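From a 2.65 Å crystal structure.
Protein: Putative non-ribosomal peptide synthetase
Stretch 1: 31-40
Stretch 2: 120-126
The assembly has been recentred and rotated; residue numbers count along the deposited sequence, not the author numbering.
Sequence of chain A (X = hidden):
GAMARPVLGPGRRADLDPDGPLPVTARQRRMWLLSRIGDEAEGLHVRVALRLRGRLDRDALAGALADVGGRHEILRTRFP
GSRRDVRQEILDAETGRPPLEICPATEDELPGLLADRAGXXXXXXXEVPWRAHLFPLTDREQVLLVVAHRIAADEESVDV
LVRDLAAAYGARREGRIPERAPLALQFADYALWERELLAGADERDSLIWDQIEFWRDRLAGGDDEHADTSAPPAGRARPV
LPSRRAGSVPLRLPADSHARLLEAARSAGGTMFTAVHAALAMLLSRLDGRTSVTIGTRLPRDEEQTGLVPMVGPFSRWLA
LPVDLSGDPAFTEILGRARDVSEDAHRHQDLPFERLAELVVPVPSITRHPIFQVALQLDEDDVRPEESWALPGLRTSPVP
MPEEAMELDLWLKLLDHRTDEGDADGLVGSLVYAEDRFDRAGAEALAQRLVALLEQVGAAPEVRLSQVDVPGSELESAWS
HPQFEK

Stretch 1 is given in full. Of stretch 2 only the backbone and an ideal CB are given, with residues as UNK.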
ATOM      1  N   MET A  31      -3.000  18.304  22.727  1.00 57.68           N
ATOM      2  CA  MET A  31      -3.851  18.648  21.595  1.00 58.15           C
ATOM      3  C   MET A  31      -5.140  19.313  22.055  1.00 54.95           C
ATOM      4  O   MET A  31      -5.615  20.265  21.423  1.00 51.04           O
ATOM      5  CB  MET A  31      -4.160  17.402  20.764  1.00 59.22           C
ATOM      6  CG  MET A  31      -2.956  16.809  20.053  1.00 55.72           C
ATOM      7  SD  MET A  31      -2.090  18.024  19.050  1.00 55.63           S
ATOM      8  CE  MET A  31      -3.458  18.660  18.091  1.00 63.13           C
ATOM      9  N   TRP A  32      -5.724  18.824  23.150  1.00 60.86           N
ATOM     10  CA  TRP A  32      -6.945  19.429  23.668  1.00 66.79           C
ATOM     11  C   TRP A  32      -6.701  20.875  24.081  1.00 60.03           C
ATOM     12  O   TRP A  32      -7.485  21.772  23.745  1.00 47.63           O
ATOM     13  CB  TRP A  32      -7.475  18.609  24.844  1.00 64.28           C
ATOM     14  CG  TRP A  32      -8.841  19.025  25.297  1.00 68.29           C
ATOM     15  CD1 TRP A  32     -10.034  18.528  24.862  1.00 66.14           C
ATOM     16  CD2 TRP A  32      -9.156  20.030  26.270  1.00 73.19           C
ATOM     17  NE1 TRP A  32     -11.073  19.157  25.503  1.00 60.55           N
ATOM     18  CE2 TRP A  32     -10.561  20.085  26.372  1.00 78.52           C
ATOM     19  CE3 TRP A  32      -8.388  20.889  27.064  1.00 73.34           C
ATOM     20  CZ2 TRP A  32     -11.214  20.964  27.237  1.00 72.65           C
ATOM     21  CZ3 TRP A  32      -9.038  21.759  27.921  1.00 67.26           C
ATOM     22  CH2 TRP A  32     -10.436  21.789  28.000  1.00 68.54           C
ATOM     23  N   LEU A  33      -5.605  21.121  24.802  1.00 62.79           N
ATOM     24  CA  LEU A  33      -5.294  22.470  25.260  1.00 61.43           C
ATOM     25  C   LEU A  33      -5.104  23.422  24.085  1.00 59.11           C
ATOM     26  O   LEU A  33      -5.728  24.488  24.027  1.00 60.23           O
ATOM     27  CB  LEU A  33      -4.049  22.443  26.149  1.00 62.09           C
ATOM     28  CG  LEU A  33      -4.235  21.759  27.506  1.00 60.29           C
ATOM     29  CD1 LEU A  33      -2.907  21.574  28.213  1.00 53.52           C
ATOM     30  CD2 LEU A  33      -5.196  22.552  28.372  1.00 66.63           C
ATOM     31  N   LEU A  34      -4.257  23.044  23.123  1.00 55.12           N
ATOM     32  CA  LEU A  34      -4.021  23.897  21.964  1.00 48.49           C
ATOM     33  C   LEU A  34      -5.248  24.044  21.075  1.00 52.70           C
ATOM     34  O   LEU A  34      -5.257  24.928  20.210  1.00 62.49           O
ATOM     35  CB  LEU A  34      -2.857  23.356  21.136  1.00 49.10           C
ATOM     36  CG  LEU A  34      -1.516  23.195  21.848  1.00 55.58           C
ATOM     37  CD1 LEU A  34      -0.454  22.734  20.862  1.00 53.50           C
ATOM     38  CD2 LEU A  34      -1.099  24.488  22.533  1.00 49.99           C
ATOM     39  N   SER A  35      -6.274  23.211  21.255  1.00 54.74           N
ATOM     40  CA  SER A  35      -7.503  23.360  20.488  1.00 56.67           C
ATOM     41  C   SER A  35      -8.359  24.523  20.971  1.00 61.76           C
ATOM     42  O   SER A  35      -9.290  24.921  20.264  1.00 66.50           O
ATOM     43  CB  SER A  35      -8.325  22.068  20.541  1.00 53.90           C
ATOM     44  OG  SER A  35      -9.219  22.077  21.642  1.00 56.39           O
ATOM     45  N   ARG A  36      -8.069  25.069  22.149  1.00 57.19           N
ATOM     46  CA  ARG A  36      -8.841  26.181  22.698  1.00 68.31           C
ATOM     47  C   ARG A  36      -8.089  27.488  22.455  1.00 72.69           C
ATOM     48  O   ARG A  36      -7.573  28.125  23.371  1.00 71.27           O
ATOM     49  CB  ARG A  36      -9.102  25.959  24.187  1.00 64.88           C
ATOM     50  CG  ARG A  36      -9.247  24.502  24.607  1.00 54.12           C
ATOM     51  CD  ARG A  36     -10.512  23.874  24.049  1.00 59.53           C
ATOM     52  NE  ARG A  36     -11.722  24.491  24.585  1.00 63.40           N
ATOM     53  CZ  ARG A  36     -12.949  24.242  24.133  1.00 70.46           C
ATOM     54  NH1 ARG A  36     -13.995  24.849  24.680  1.00 70.28           N
ATOM     55  NH2 ARG A  36     -13.131  23.392  23.133  1.00 75.92           N
ATOM     56  N   ILE A  37      -8.019  27.881  21.181  1.00 74.87           N
ATOM     57  CA  ILE A  37      -7.246  29.061  20.805  1.00 73.78           C
ATOM     58  C   ILE A  37      -8.021  29.928  19.816  1.00 78.78           C
ATOM     59  O   ILE A  37      -7.947  31.160  19.871  1.00 84.75           O
ATOM     60  CB  ILE A  37      -5.865  28.657  20.255  1.00 69.85           C
ATOM     61  CG1 ILE A  37      -4.991  28.126  21.395  1.00 73.57           C
ATOM     62  CG2 ILE A  37      -5.180  29.831  19.585  1.00 79.52           C
ATOM     63  CD1 ILE A  37      -3.545  27.903  21.023  1.00 80.76           C
ATOM     64  N   GLY A  38      -8.768  29.312  18.910  1.00 85.66           N
ATOM     65  CA  GLY A  38      -9.734  30.035  18.106  1.00 87.59           C
ATOM     66  C   GLY A  38      -9.400  30.034  16.627  1.00 87.40           C
ATOM     67  O   GLY A  38      -8.386  29.495  16.181  1.00 92.40           O
ATOM     68  N   ASP A  39     -10.288  30.687  15.868  1.00 88.64           N
ATOM     69  CA  ASP A  39     -10.243  30.645  14.407  1.00 91.78           C
ATOM     70  C   ASP A  39      -8.943  31.206  13.847  1.00 98.89           C
ATOM     71  O   ASP A  39      -8.457  30.726  12.816  1.00102.21           O
ATOM     72  CB  ASP A  39     -11.429  31.420  13.836  1.00 97.45           C
ATOM     73  CG  ASP A  39     -12.760  30.786  14.182  1.00107.29           C
ATOM     74  OD1 ASP A  39     -13.336  30.100  13.311  1.00111.63           O
ATOM     75  OD2 ASP A  39     -13.222  30.960  15.334  1.00101.60           O
ATOM     76  N   GLU A  40      -8.379  32.227  14.496  1.00104.34           N
ATOM     77  CA  GLU A  40      -7.160  32.853  13.990  1.00104.81           C
ATOM     78  C   GLU A  40      -6.041  31.832  13.821  1.00 94.78           C
ATOM     79  O   GLU A  40      -5.339  31.832  12.803  1.00 85.88           O
ATOM     80  CB  GLU A  40      -6.732  33.978  14.932  1.00108.22           C
ATOM     81  CG  GLU A  40      -5.429  34.660  14.558  1.00118.66           C
ATOM     82  CD  GLU A  40      -5.035  35.725  15.561  1.00123.24           C
ATOM     83  OE1 GLU A  40      -5.944  36.361  16.138  1.00124.52           O
ATOM     84  OE2 GLU A  40      -3.822  35.918  15.784  1.00136.59           O
ATOM     85  N   UNK A 120     -11.511  25.012  10.055  1.00 55.54           N
ATOM     86  CA  UNK A 120     -12.575  25.292  11.012  1.00 60.88           C
ATOM     87  C   UNK A 120     -12.300  24.568  12.326  1.00 64.58           C
ATOM     88  O   UNK A 120     -12.097  23.346  12.326  1.00 62.54           O
ATOM     89  CB  UNK A 120     -13.935  24.878  10.446  1.00 60.88           C
ATOM     90  N   UNK A 121     -12.284  25.274  13.453  1.00 71.02           N
ATOM     91  CA  UNK A 121     -11.902  24.640  14.719  1.00 64.19           C
ATOM     92  C   UNK A 121     -12.942  23.636  15.193  1.00 60.39           C
ATOM     93  O   UNK A 121     -14.117  23.685  14.824  1.00 56.37           O
ATOM     94  CB  UNK A 121     -11.687  25.703  15.798  1.00 64.19           C
ATOM     95  N   UNK A 122     -12.479  22.710  16.026  1.00 62.18           N
ATOM     96  CA  UNK A 122     -13.340  21.745  16.692  1.00 61.14           C
ATOM     97  C   UNK A 122     -13.595  22.186  18.128  1.00 61.40           C
ATOM     98  O   UNK A 122     -12.690  22.675  18.810  1.00 65.41           O
ATOM     99  CB  UNK A 122     -12.717  20.348  16.659  1.00 61.14           C
ATOM    100  N   UNK A 123     -14.832  22.010  18.582  1.00 69.32           N
ATOM    101  CA  UNK A 123     -15.172  22.124  19.999  1.00 63.61           C
ATOM    102  C   UNK A 123     -15.152  20.705  20.555  1.00 60.60           C
ATOM    103  O   UNK A 123     -16.180  20.031  20.629  1.00 68.29           O
ATOM    104  CB  UNK A 123     -16.527  22.801  20.214  1.00 63.61           C
ATOM    105  N   UNK A 124     -13.961  20.250  20.949  1.00 57.02           N
ATOM    106  CA  UNK A 124     -13.765  18.864  21.356  1.00 56.77           C
ATOM    107  C   UNK A 124     -14.566  18.476  22.593  1.00 66.16           C
ATOM    108  O   UNK A 124     -14.674  17.279  22.885  1.00 61.45           O
ATOM    109  CB  UNK A 124     -12.278  18.612  21.616  1.00 56.77           C
ATOM    110  N   UNK A 125     -15.124  19.443  23.326  1.00 69.55           N
ATOM    111  CA  UNK A 125     -15.947  19.098  24.480  1.00 68.76           C
ATOM    112  C   UNK A 125     -17.322  18.592  24.064  1.00 66.67           C
ATOM    113  O   UNK A 125     -17.876  17.708  24.726  1.00 72.19           O
ATOM    114  CB  UNK A 125     -16.096  20.310  25.402  1.00 68.76           C
ATOM    115  N   UNK A 126     -17.880  19.122  22.978  1.00 62.73           N
ATOM    116  CA  UNK A 126     -19.201  18.713  22.542  1.00 70.24           C
ATOM    117  C   UNK A 126     -19.292  18.309  21.085  1.00 75.49           C
ATOM    118  O   UNK A 126     -20.339  18.485  20.452  1.00 77.66           O
ATOM    119  CB  UNK A 126     -20.192  19.849  22.805  1.00 70.24           C
TER

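Position 120 precedes the region of closest approach. Its CA-to-CB bond points away from stretch 1, and no atom of that stretch lies within 5.5 Å of the ideal CB, so the contact sets little constraint and many side chains would suit. The deposited residue is Arg120, whose extended side chain makes no contact with stretch 1.

Position 121 faces the loop after the helix. Its CB is directed toward stretch 1 and lies 5.0 Å from the C atom of Gly38, which leaves room for a small or medium side chain but offers no pocket. A phi of -69° and psi of 157° are compatible with proline, though alanine, valine or a polar residue would also be reasonable. The residue is Pro121. Its ring packs on the turn at Gly38 and Asp39, with CG 4.2 Å from Gly38 C and CD 3.5 Å from Asp39 OD1, contacts of shape rather than of hydrogen bonding.

At position 122 the backbone is extended (phi -101°, psi 140°) and the CB points sideways, with nothing of stretch 1 within 5.5 Å. Stretch 1 therefore does not specify the side chain, and beta-branched or aromatic residues would fit the backbone angles. It is Phe122, with chi1 in the m well. The end of its side chain leads away, and its closest approach to stretch 1 is through the backbone, Phe122 O lying 4.3 Å from Ser35 O.

Position 123 has a CB that points away, yet the ideal CB is only 4.5 Å from Arg36 NH2. A positive charge so near favours an acceptor: aspartate or asparagine, or perhaps glutamate with a folded side chain. The position also opens a type I beta turn ending at 126, where aspartate, asparagine and serine are common because they can accept a hydrogen bond from the turn. Asp123 meets both demands. Its OD1 receives a nearly straight hydrogen bond from Arg36 NH2 at 3.2 Å, part of a salt bridge, and the same OD1 accepts from the backbone N of residue 125 at 3.3 Å.

Position 124 points toward stretch 1, its CB 3.9 Å from Trp32 CD1 and 4.6 Å from Ser35 OG. The indole calls for an apolar side chain, such as leucine, isoleucine or methionine. Leu124 takes this role: its CB packs 4.0 Å from Trp32 CD1, and Leu124 CD1 lies 3.7 Å from Ser35 OG, a hydroxyl already donated to Trp32 O.

The CA-to-CB bond at position 125 points sideways; its ideal CB is 4.8 Å from Arg36 NH2 and 5.2 Å from Trp32 NE1. A short side chain with some apolar surface would suit, such as threonine, valine or serine. Thr125 places CG2 3.8 Å from Trp32 CZ2, at the ring edge, and over one face of the Arg36 guanidinium. Its OG1 donates to Asp123 OD1 at 2.6 Å, bracing the acceptor that holds Arg36.

Position 126 is out of reach of stretch 1; its backbone angles (phi -129°, psi 31°) do not demand glycine and a CB would have room, so many residues would suit. It is Gly126, which ends the turn, its N donating to Asp123 O at 3.0 Å.

Stretch 2, residues 120-126: RPFDLTG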
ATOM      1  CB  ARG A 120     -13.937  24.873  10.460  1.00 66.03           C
ATOM      2  CG  ARG A 120     -14.510  25.794   9.400  1.00 63.00           C
ATOM      3  CD  ARG A 120     -15.939  25.406   9.061  1.00 53.95           C
ATOM      4  NE  ARG A 120     -16.582  26.397   8.204  1.00 61.83           N
ATOM      5  CZ  ARG A 120     -17.808  26.272   7.707  1.00 70.62           C
ATOM      6  NH1 ARG A 120     -18.531  25.192   7.981  1.00 65.35           N
ATOM      7  NH2 ARG A 120     -18.312  27.226   6.935  1.00 68.59           N
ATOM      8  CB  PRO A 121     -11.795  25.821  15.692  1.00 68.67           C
ATOM      9  CG  PRO A 121     -11.706  27.048  14.819  1.00 73.58           C
ATOM     10  CD  PRO A 121     -12.510  26.719  13.603  1.00 69.53           C
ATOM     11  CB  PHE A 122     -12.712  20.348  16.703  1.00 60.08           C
ATOM     12  CG  PHE A 122     -12.708  19.659  15.368  1.00 63.62           C
ATOM     13  CD1 PHE A 122     -11.609  19.754  14.530  1.00 61.66           C
ATOM     14  CD2 PHE A 122     -13.787  18.890  14.966  1.00 66.29           C
ATOM     15  CE1 PHE A 122     -11.594  19.109  13.305  1.00 59.79           C
ATOM     16  CE2 PHE A 122     -13.778  18.241  13.741  1.00 56.13           C
ATOM     17  CZ  PHE A 122     -12.680  18.351  12.911  1.00 57.34           C
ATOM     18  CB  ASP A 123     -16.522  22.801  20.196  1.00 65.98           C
ATOM     19  CG  ASP A 123     -16.930  22.872  21.657  1.00 75.60           C
ATOM     20  OD1 ASP A 123     -16.134  22.445  22.523  1.00 72.45           O
ATOM     21  OD2 ASP A 123     -18.048  23.350  21.942  1.00 79.26           O
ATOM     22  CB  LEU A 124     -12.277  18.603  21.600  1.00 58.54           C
ATOM     23  CG  LEU A 124     -11.377  18.769  20.374  1.00 57.67           C
ATOM     24  CD1 LEU A 124      -9.920  18.524  20.733  1.00 58.33           C
ATOM     25  CD2 LEU A 124     -11.823  17.834  19.258  1.00 60.65           C
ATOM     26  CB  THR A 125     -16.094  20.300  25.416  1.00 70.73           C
ATOM     27  OG1 THR A 125     -16.798  21.352  24.746  1.00 71.47           O
ATOM     28  CG2 THR A 125     -14.726  20.806  25.852  1.00 62.80           C
TER
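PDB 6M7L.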